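Local coordinates for protein xylose isomerase-like TIM barrel (Anabaena variabilis ATCC 29413, PDB 2QW5) that probably acts as a sugar or sugar-phosphate isomerase or epimerase, binding a zinc ion and D-xylose in a TIM-barrel pocket, at residues Ala181-Thr186 with Ser217-Leu222; Gly212-Ser217 with Tyr245-Pro250; Ile132-Phe137 with Trp188-Pro193. All blocks are in the same frame, centred on the assembly; numbering follows the deposited sequence.

Interaction 1 (Ala181-Thr186 with Ser217-Leu222); sequences AIEPIT and SAHEIL. With ZN (zinc ion), chain D; XLS (D-xylose), chain C.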
loop_
_atom_site.group_PDB
_atom_site.type_symbol
_atom_site.label_atom_id
_atom_site.label_comp_id
_atom_site.label_asym_id
_atom_site.label_seq_id
_atom_site.Cartn_x
_atom_site.Cartn_y
_atom_site.Cartn_z
ATOM N N ALA A 181 -1.241 3.495 32.674
ATOM C CA ALA A 181 -2.323 2.533 32.308
ATOM C C ALA A 181 -2.147 2.059 30.881
ATOM O O ALA A 181 -2.591 2.724 29.963
ATOM C CB ALA A 181 -3.685 3.159 32.516
ATOM N N ILE A 182 -1.474 0.899 30.708
ATOM C CA ILE A 182 -1.230 0.279 29.404
ATOM C C ILE A 182 -2.534 -0.307 28.875
ATOM O O ILE A 182 -3.288 -0.936 29.613
ATOM C CB ILE A 182 -0.164 -0.843 29.445
ATOM C CG1 ILE A 182 1.180 -0.351 30.001
ATOM C CG2 ILE A 182 0.089 -1.404 28.025
ATOM C CD1 ILE A 182 2.241 -1.520 30.296
ATOM N N GLU A 183 -2.778 -0.125 27.579
ATOM C CA GLU A 183 -4.044 -0.505 26.962
ATOM C C GLU A 183 -3.947 -1.734 26.043
ATOM O O GLU A 183 -3.175 -1.722 25.089
ATOM C CB GLU A 183 -4.573 0.700 26.155
ATOM C CG GLU A 183 -6.018 0.519 25.668
ATOM C CD GLU A 183 -6.522 1.672 24.826
ATOM O OE1 GLU A 183 -5.668 2.465 24.339
ATOM O OE2 GLU A 183 -7.785 1.748 24.665
ATOM N N PRO A 184 -4.713 -2.813 26.349
ATOM C CA PRO A 184 -4.900 -3.881 25.371
ATOM C C PRO A 184 -5.758 -3.269 24.268
ATOM O O PRO A 184 -6.751 -2.609 24.579
ATOM C CB PRO A 184 -5.692 -4.946 26.126
ATOM C CG PRO A 184 -5.634 -4.553 27.552
ATOM C CD PRO A 184 -5.464 -3.096 27.585
ATOM N N ILE A 185 -5.326 -3.409 23.021
ATOM C CA ILE A 185 -6.018 -2.810 21.854
ATOM C C ILE A 185 -6.265 -3.922 20.851
ATOM O O ILE A 185 -5.390 -4.735 20.640
ATOM C CB ILE A 185 -5.157 -1.687 21.247
ATOM C CG1 ILE A 185 -5.196 -0.454 22.159
ATOM C CG2 ILE A 185 -5.622 -1.280 19.837
ATOM C CD1 ILE A 185 -4.244 0.668 21.794
ATOM N N THR A 186 -7.419 -3.912 20.213
ATOM C CA THR A 186 -7.816 -4.917 19.244
ATOM C C THR A 186 -6.796 -5.161 18.152
ATOM O O THR A 186 -6.097 -4.239 17.727
ATOM C CB THR A 186 -9.180 -4.578 18.558
ATOM O OG1 THR A 186 -9.506 -5.621 17.624
ATOM C CG2 THR A 186 -9.169 -3.236 17.814
ATOM N N SER A 217 -13.802 -1.137 27.076
ATOM C CA SER A 217 -14.853 -2.102 26.725
ATOM C C SER A 217 -14.874 -2.504 25.243
ATOM O O SER A 217 -15.135 -3.673 24.942
ATOM C CB SER A 217 -16.226 -1.575 27.139
ATOM O OG SER A 217 -16.548 -0.349 26.456
ATOM N N ALA A 218 -14.586 -1.557 24.329
ATOM C CA ALA A 218 -14.514 -1.859 22.870
ATOM C C ALA A 218 -13.438 -2.912 22.583
ATOM O O ALA A 218 -13.714 -3.905 21.890
ATOM C CB ALA A 218 -14.229 -0.603 22.053
ATOM N N HIS A 219 -12.243 -2.720 23.153
ATOM C CA HIS A 219 -11.135 -3.705 22.995
ATOM C C HIS A 219 -11.397 -5.010 23.698
ATOM O O HIS A 219 -11.037 -6.083 23.140
ATOM C CB HIS A 219 -9.773 -3.140 23.383
ATOM C CG HIS A 219 -9.422 -1.894 22.646
ATOM N ND1 HIS A 219 -9.520 -1.790 21.276
ATOM C CD2 HIS A 219 -8.966 -0.702 23.087
ATOM C CE1 HIS A 219 -9.182 -0.563 20.911
ATOM N NE2 HIS A 219 -8.785 0.098 21.984
ATOM N N GLU A 220 -12.051 -4.968 24.859
ATOM C CA GLU A 220 -12.380 -6.211 25.608
ATOM C C GLU A 220 -13.368 -7.086 24.830
ATOM O O GLU A 220 -13.158 -8.289 24.656
ATOM C CB GLU A 220 -12.926 -5.902 27.002
ATOM C CG GLU A 220 -13.249 -7.148 27.871
ATOM C CD GLU A 220 -12.068 -8.067 28.031
ATOM O OE1 GLU A 220 -10.944 -7.543 28.136
ATOM O OE2 GLU A 220 -12.265 -9.306 28.061
ATOM N N ILE A 221 -14.400 -6.457 24.280
ATOM C CA ILE A 221 -15.408 -7.168 23.504
ATOM C C ILE A 221 -14.835 -7.722 22.201
ATOM O O ILE A 221 -15.123 -8.881 21.874
ATOM C CB ILE A 221 -16.603 -6.270 23.203
ATOM C CG1 ILE A 221 -17.464 -6.028 24.451
ATOM C CG2 ILE A 221 -17.560 -6.982 22.161
ATOM C CD1 ILE A 221 -16.830 -6.181 25.922
ATOM N N LEU A 222 -14.056 -6.908 21.459
ATOM C CA LEU A 222 -13.506 -7.342 20.161
ATOM C C LEU A 222 -12.544 -8.505 20.264
ATOM O O LEU A 222 -12.535 -9.344 19.362
ATOM C CB LEU A 222 -12.856 -6.205 19.350
ATOM C CG LEU A 222 -13.799 -5.520 18.332
ATOM C CD1 LEU A 222 -15.069 -5.002 19.015
ATOM C CD2 LEU A 222 -13.088 -4.422 17.481
HETATM ZN ZN ZN D . -9.257 3.267 24.362
HETATM C C1 XLS C . -6.868 3.817 20.172
HETATM C C2 XLS C . -5.521 4.247 20.739
HETATM C C3 XLS C . -4.711 5.214 19.805
HETATM C C4 XLS C . -3.942 6.296 20.537
HETATM O O1 XLS C . -7.468 2.527 20.336
HETATM O O2 XLS C . -5.644 4.731 22.076
HETATM O O3 XLS C . -5.406 5.918 18.773
HETATM O O4 XLS C . -3.187 5.690 21.547
HETATM O O HOH W 1 -8.838 3.141 22.381
#
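Ser217 and Ala218 open the helix of segment 217-222, and their carbonyl oxygens accept Ile221 N and Leu222 N, forming the first turn that aims His219 at segment 181-186. The His219 CB points toward that segment, and CG stands anti to the carbonyl carbon, so the ring reaches across the loop after strand 179-182. Ile185 CA lies over the ring face, 3.7 Å from its centroid and 12° off the normal, a CH-pi contact. The Ile185 side chain runs alongside in the same direction, with CG1 3.6 Å from His219 NE2. Glu183 comes to the ring edge instead: its OE2 is near the ring plane, 3.1 Å from His219 CD2, with carboxylate and ring planes 70° apart. Extended beyond CG, Glu183 splits its oxygens between two tasks. OE2 binds the zinc ion at 2.1 Å, whereas OE1 accepts a hydrogen bond from xylose O2 at 3.2 Å. Asp216, Gln247 and Glu281 complete the protein ligands of the metal. His219 NE2 donates to xylose O1 at 3.2 Å, with a bent N-H...O angle of 135°. The zinc-bound water also bonds to His219 NE2 and donates to xylose O1 over a short 2.5 Å. Farther along, Glu220 OE2 turns to Trp260 of the second subunit. Leu222 closes the contact by laying CB and CD2 against Thr186, the CD2 to OG1 distance being 3.8 Å; Thr186 OG1 itself is hydrogen-bonded to Asp223 and Trp188 N. Donation from NE2 to O1 is consistent with a proton on this nitrogen. O1 receives hydrogen bonds from His219 NE2 and from the water, and zinc would probably polarise that water and make it a stronger donor, consistent with the isomerase role assigned to the family.

Interaction 2 (Gly212-Ser217 with Tyr245-Pro250); sequences GVVIDS and YVQVSP. With ZN (zinc ion), chain D.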
loop_
_atom_site.group_PDB
_atom_site.type_symbol
_atom_site.label_atom_id
_atom_site.label_comp_id
_atom_site.label_asym_id
_atom_site.label_seq_id
_atom_site.Cartn_x
_atom_site.Cartn_y
_atom_site.Cartn_z
ATOM N N GLY A 212 0.367 -0.317 35.254
ATOM C CA GLY A 212 -0.832 -1.145 35.256
ATOM C C GLY A 212 -1.597 -1.076 33.957
ATOM O O GLY A 212 -1.000 -0.990 32.866
ATOM N N VAL A 213 -2.925 -1.129 34.074
ATOM C CA VAL A 213 -3.771 -1.252 32.887
ATOM C C VAL A 213 -4.937 -0.294 32.831
ATOM O O VAL A 213 -5.414 0.190 33.851
ATOM C CB VAL A 213 -4.365 -2.709 32.766
ATOM C CG1 VAL A 213 -3.325 -3.746 33.096
ATOM C CG2 VAL A 213 -5.530 -2.923 33.666
ATOM N N VAL A 214 -5.366 -0.051 31.599
ATOM C CA VAL A 214 -6.665 0.533 31.327
ATOM C C VAL A 214 -7.438 -0.607 30.643
ATOM O O VAL A 214 -6.873 -1.302 29.783
ATOM C CB VAL A 214 -6.641 1.783 30.433
ATOM C CG1 VAL A 214 -5.724 1.603 29.195
ATOM C CG2 VAL A 214 -8.069 2.164 30.075
ATOM N N ILE A 215 -8.688 -0.834 31.067
ATOM C CA ILE A 215 -9.594 -1.757 30.404
ATOM C C ILE A 215 -10.595 -0.882 29.659
ATOM O O ILE A 215 -11.286 -0.092 30.291
ATOM C CB ILE A 215 -10.329 -2.712 31.367
ATOM C CG1 ILE A 215 -9.336 -3.510 32.244
ATOM C CG2 ILE A 215 -11.232 -3.690 30.552
ATOM C CD1 ILE A 215 -10.037 -4.313 33.293
ATOM N N ASP A 216 -10.627 -1.032 28.331
ATOM C CA ASP A 216 -11.521 -0.311 27.399
ATOM C C ASP A 216 -12.499 -1.384 26.905
ATOM O O ASP A 216 -12.052 -2.423 26.366
ATOM C CB ASP A 216 -10.679 0.259 26.275
ATOM C CG ASP A 216 -11.497 0.864 25.113
ATOM O OD1 ASP A 216 -12.464 0.245 24.636
ATOM O OD2 ASP A 216 -11.096 1.931 24.636
ATOM N N SER A 217 -13.802 -1.137 27.076
ATOM C CA SER A 217 -14.853 -2.102 26.725
ATOM C C SER A 217 -14.874 -2.504 25.243
ATOM O O SER A 217 -15.135 -3.673 24.942
ATOM C CB SER A 217 -16.226 -1.575 27.139
ATOM O OG SER A 217 -16.548 -0.349 26.456
ATOM N N TYR A 245 -7.424 2.412 35.393
ATOM C CA TYR A 245 -8.353 3.229 34.593
ATOM C C TYR A 245 -9.331 2.368 33.827
ATOM O O TYR A 245 -9.048 1.212 33.566
ATOM C CB TYR A 245 -7.519 4.045 33.618
ATOM C CG TYR A 245 -8.164 5.252 32.961
ATOM C CD1 TYR A 245 -8.769 6.273 33.704
ATOM C CD2 TYR A 245 -8.037 5.446 31.592
ATOM C CE1 TYR A 245 -9.259 7.453 33.064
ATOM C CE2 TYR A 245 -8.533 6.601 30.961
ATOM C CZ TYR A 245 -9.132 7.582 31.689
ATOM O OH TYR A 245 -9.620 8.677 31.028
ATOM N N VAL A 246 -10.465 2.949 33.434
ATOM C CA VAL A 246 -11.543 2.219 32.740
ATOM C C VAL A 246 -12.178 3.159 31.716
ATOM O O VAL A 246 -12.462 4.312 32.055
ATOM C CB VAL A 246 -12.644 1.720 33.712
ATOM C CG1 VAL A 246 -13.845 1.140 32.952
ATOM C CG2 VAL A 246 -12.112 0.659 34.655
ATOM N N GLN A 247 -12.355 2.648 30.487
ATOM C CA GLN A 247 -12.979 3.356 29.385
ATOM C C GLN A 247 -14.217 2.612 28.861
ATOM O O GLN A 247 -14.211 1.375 28.728
ATOM C CB GLN A 247 -12.003 3.550 28.254
ATOM C CG GLN A 247 -10.844 4.403 28.579
ATOM C CD GLN A 247 -9.967 4.573 27.378
ATOM O OE1 GLN A 247 -9.651 3.607 26.697
ATOM N NE2 GLN A 247 -9.615 5.816 27.070
ATOM N N VAL A 248 -15.298 3.362 28.624
ATOM C CA VAL A 248 -16.525 2.817 28.044
ATOM C C VAL A 248 -16.555 3.358 26.617
ATOM O O VAL A 248 -16.454 4.585 26.386
ATOM C CB VAL A 248 -17.818 3.126 28.845
ATOM C CG1 VAL A 248 -17.802 2.279 30.143
ATOM C CG2 VAL A 248 -17.972 4.628 29.122
ATOM N N SER A 249 -16.680 2.428 25.675
ATOM C CA SER A 249 -16.636 2.722 24.246
ATOM C C SER A 249 -17.343 1.600 23.528
ATOM O O SER A 249 -17.066 0.421 23.831
ATOM C CB SER A 249 -15.190 2.743 23.772
ATOM O OG SER A 249 -15.099 3.263 22.469
ATOM N N PRO A 250 -18.222 1.924 22.559
ATOM C CA PRO A 250 -18.959 0.871 21.884
ATOM C C PRO A 250 -18.043 0.129 20.892
ATOM O O PRO A 250 -16.966 0.629 20.575
ATOM C CB PRO A 250 -20.076 1.660 21.187
ATOM C CG PRO A 250 -19.475 2.912 20.842
ATOM C CD PRO A 250 -18.535 3.234 21.972
HETATM ZN ZN ZN D . -9.257 3.267 24.362
HETATM O O HOH W 1 -8.838 3.141 22.381
#
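The side chain of Gln247 leaves strand 245-248 on the same face of the sheet as Val214, Asp216 and Tyr245. Its CB lies 4.0 Å from Asp216 CA, directly across the parallel pair. CG, anti to the carbonyl carbon, packs on Val214, 3.9 Å from CG2, and the chain then continues extended to CD. At the tip, Gln247 OE1 binds the zinc ion at 2.4 Å. NE2 is turned to Glu49 OE2, to which it is hydrogen-bonded; as the amide nitrogen is the donor there, this second-shell carboxylate helps fix which end of the amide faces the metal. Asp216 OD2 binds the same zinc at 2.3 Å. It stands 3.0 Å from Gln247 OE1, but the two acceptor oxygens are not hydrogen-bonded; the shared zinc brings them together, with the carboxylate and amide planes 80° apart. OD1, the other branch of Asp216, makes weak hydrogen bonds to Ala218 N and His219 N, in the first turn of the helix that follows, with Asp216 at the N-cap. The backbone supports this geometry: Gln247 N donates to Ile215 O at 2.9 Å, in the carbonyl plane and nearly straight at 170°. Ser217 N in turn donates to Gln247 O, so Gln247 is bonded on both sides of its CA. Beyond the strands, Ser217 OG gives a hydrogen bond to Ser249 O at 2.8 Å. Two neighbouring parallel strands, their directions 16° apart and metal ligands at their C-terminal ends, are typical of the metal site of a xylose isomerase-like TIM barrel.

Interaction 3 (Ile132-Phe137 with Trp188-Pro193); sequences IPYGVF and WETPGP. With XLS (D-xylose), chain C.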
loop_
_atom_site.group_PDB
_atom_site.type_symbol
_atom_site.label_atom_id
_atom_site.label_comp_id
_atom_site.label_asym_id
_atom_site.label_seq_id
_atom_site.Cartn_x
_atom_site.Cartn_y
_atom_site.Cartn_z
ATOM N N ILE A 132 4.302 -1.668 22.593
ATOM C CA ILE A 132 4.541 -1.914 21.187
ATOM C C ILE A 132 3.951 -0.651 20.482
ATOM O O ILE A 132 2.835 -0.232 20.859
ATOM C CB ILE A 132 3.780 -3.160 20.692
ATOM C CG1 ILE A 132 4.134 -4.416 21.532
ATOM C CG2 ILE A 132 4.019 -3.402 19.194
ATOM C CD1 ILE A 132 5.573 -4.820 21.455
ATOM N N PRO A 133 4.682 -0.056 19.509
ATOM C CA PRO A 133 4.220 1.118 18.737
ATOM C C PRO A 133 2.839 0.924 18.143
ATOM O O PRO A 133 2.592 -0.094 17.522
ATOM C CB PRO A 133 5.261 1.228 17.627
ATOM C CG PRO A 133 6.504 0.765 18.273
ATOM C CD PRO A 133 6.052 -0.423 19.089
ATOM N N TYR A 134 1.958 1.909 18.331
ATOM C CA TYR A 134 0.575 1.769 17.931
ATOM C C TYR A 134 0.423 1.680 16.424
ATOM O O TYR A 134 0.894 2.558 15.715
ATOM C CB TYR A 134 -0.279 2.934 18.451
ATOM C CG TYR A 134 -1.673 2.911 17.888
ATOM C CD1 TYR A 134 -2.639 2.043 18.399
ATOM C CD2 TYR A 134 -2.036 3.759 16.833
ATOM C CE1 TYR A 134 -3.911 1.995 17.876
ATOM C CE2 TYR A 134 -3.300 3.701 16.292
ATOM C CZ TYR A 134 -4.233 2.832 16.819
ATOM O OH TYR A 134 -5.474 2.808 16.280
ATOM N N GLY A 135 -0.275 0.638 15.963
ATOM C CA GLY A 135 -0.536 0.411 14.538
ATOM C C GLY A 135 0.623 0.048 13.647
ATOM O O GLY A 135 0.444 0.055 12.456
ATOM N N VAL A 136 1.777 -0.332 14.217
ATOM C CA VAL A 136 2.962 -0.634 13.473
ATOM C C VAL A 136 3.033 -2.139 13.427
ATOM O O VAL A 136 3.718 -2.775 14.234
ATOM C CB VAL A 136 4.251 -0.005 14.105
ATOM C CG1 VAL A 136 5.524 -0.358 13.290
ATOM C CG2 VAL A 136 4.112 1.521 14.228
ATOM N N PHE A 137 2.318 -2.710 12.464
ATOM C CA PHE A 137 2.326 -4.156 12.262
ATOM C C PHE A 137 3.682 -4.498 11.666
ATOM O O PHE A 137 4.089 -3.857 10.705
ATOM C CB PHE A 137 1.160 -4.602 11.356
ATOM C CG PHE A 137 -0.197 -4.351 11.947
ATOM C CD1 PHE A 137 -0.836 -5.296 12.722
ATOM C CD2 PHE A 137 -0.860 -3.143 11.681
ATOM C CE1 PHE A 137 -2.147 -5.049 13.251
ATOM C CE2 PHE A 137 -2.116 -2.882 12.204
ATOM C CZ PHE A 137 -2.776 -3.836 12.981
ATOM N N TRP A 188 -7.397 -5.539 15.160
ATOM C CA TRP A 188 -7.728 -4.678 14.034
ATOM C C TRP A 188 -6.875 -3.429 13.954
ATOM O O TRP A 188 -6.652 -2.937 12.843
ATOM C CB TRP A 188 -9.206 -4.297 14.022
ATOM C CG TRP A 188 -10.110 -5.358 13.488
ATOM C CD1 TRP A 188 -11.032 -6.041 14.180
ATOM C CD2 TRP A 188 -10.170 -5.857 12.138
ATOM N NE1 TRP A 188 -11.680 -6.926 13.366
ATOM C CE2 TRP A 188 -11.190 -6.816 12.097
ATOM C CE3 TRP A 188 -9.484 -5.563 10.957
ATOM C CZ2 TRP A 188 -11.521 -7.520 10.922
ATOM C CZ3 TRP A 188 -9.846 -6.237 9.774
ATOM C CH2 TRP A 188 -10.844 -7.215 9.785
ATOM N N GLU A 189 -6.439 -2.904 15.109
ATOM C CA GLU A 189 -5.645 -1.682 15.180
ATOM C C GLU A 189 -4.158 -1.821 15.439
ATOM O O GLU A 189 -3.448 -0.927 15.067
ATOM C CB GLU A 189 -6.181 -0.759 16.270
ATOM C CG GLU A 189 -7.608 -0.309 16.103
ATOM C CD GLU A 189 -8.056 0.574 17.242
ATOM O OE1 GLU A 189 -7.300 1.460 17.667
ATOM O OE2 GLU A 189 -9.196 0.414 17.669
ATOM N N THR A 190 -3.669 -2.915 16.039
ATOM C CA THR A 190 -2.260 -2.950 16.422
ATOM C C THR A 190 -1.845 -4.402 16.621
ATOM O O THR A 190 -2.716 -5.200 16.879
ATOM C CB THR A 190 -2.072 -2.076 17.719
ATOM O OG1 THR A 190 -0.711 -1.624 17.814
ATOM C CG2 THR A 190 -2.531 -2.780 18.986
ATOM N N PRO A 191 -0.545 -4.752 16.464
ATOM C CA PRO A 191 -0.111 -6.168 16.597
ATOM C C PRO A 191 -0.177 -6.792 17.979
ATOM O O PRO A 191 -0.321 -8.022 18.091
ATOM C CB PRO A 191 1.317 -6.138 16.071
ATOM C CG PRO A 191 1.759 -4.763 16.354
ATOM C CD PRO A 191 0.590 -3.906 16.057
ATOM N N GLY A 192 -0.089 -5.957 19.016
ATOM C CA GLY A 192 -0.209 -6.405 20.386
ATOM C C GLY A 192 0.245 -5.355 21.372
ATOM O O GLY A 192 0.814 -4.368 20.958
ATOM N N PRO A 193 -0.057 -5.520 22.676
ATOM C CA PRO A 193 -0.910 -6.575 23.267
ATOM C C PRO A 193 -2.384 -6.339 22.906
ATOM O O PRO A 193 -2.862 -5.192 22.953
ATOM C CB PRO A 193 -0.637 -6.474 24.776
ATOM C CG PRO A 193 -0.154 -5.056 24.984
ATOM C CD PRO A 193 0.549 -4.647 23.708
HETATM C C1 XLS C . -6.868 3.817 20.172
HETATM C C2 XLS C . -5.521 4.247 20.739
HETATM C C3 XLS C . -4.711 5.214 19.805
HETATM C C4 XLS C . -3.942 6.296 20.537
HETATM O O1 XLS C . -7.468 2.527 20.336
HETATM O O2 XLS C . -5.644 4.731 22.076
HETATM O O3 XLS C . -5.406 5.918 18.773
HETATM O O4 XLS C . -3.187 5.690 21.547
HETATM O O HOH W 2 0.137 -1.480 20.235
#
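Pro191 forms the apolar centre, set between Ile132 and Phe137. Its CG meets Ile132 CG2 at 3.9 Å, and its CD lies over one face of the Phe137 ring, 4.2 Å from the centroid and 21° off the normal, a CH-pi contact displaced toward the rim. The far end of that ring reaches backbone, Phe137 CZ coming to 3.3 Å from Thr190 N. On the other flank, Ile132 CB sits 3.2 Å from Gly192 O, the carbonyl oxygen of the cis peptide bond before Pro193. Both segments are loops following strands of the TIM barrel, 125-128 and 179-182, where such loops line the ligand pocket. Pro133 to Val136 make a type II beta turn, with Gly135 at positive phi. Gly135 N donates to Thr190 OG1 at 3.0 Å, with an N-H...O angle of 159°. The same hydroxyl donates to a water, 2.6 Å from Thr190 OG1, which in turn donates to Ile132 O and Gly192 O. Tyr134, with CG anti to its backbone N, carries the pocket side: its OH donates to Glu189 OE1 at 2.7 Å. That oxygen lies in the ring plane, while the carboxylate is turned 82° to the ring. Xylose C3 is stationed 3.7 Å above the centre of one Tyr134 ring face, and Glu189 O lies over the opposite face. With an alanine in place of Tyr134, the xylose would probably lose the flat surface against C3, and Glu189 OE1 a donor that helps hold it. At the outer polar edge, Trp188 O accepts a hydrogen bond from Arg294 of the second subunit, and the indole of Trp188 stacks on Trp188 of that subunit.

Overall arrangement
From the N terminus, 132-137 follows strand 125-128, and interaction 3 closes over helix 148-176 and strand 179-182 to reach 188-193. Segment 181-186 lies inside that loop, so interaction 1, closing at 217-222, crosses interaction 3. Interaction 2 starts at 212-217, still within the span of interaction 1, and ends at 245-250; these two also cross, sharing Ser217. Interactions 2 and 3 are in series, their centres about 17 Å apart. Probable backbone bonds from Ile182 to Gly212 and Val214 join interactions 1 and 2 through the neighbouring barrel strands 179-182 and 211-216. Zinc is common to interactions 1 and 2, xylose to interactions 1 and 3.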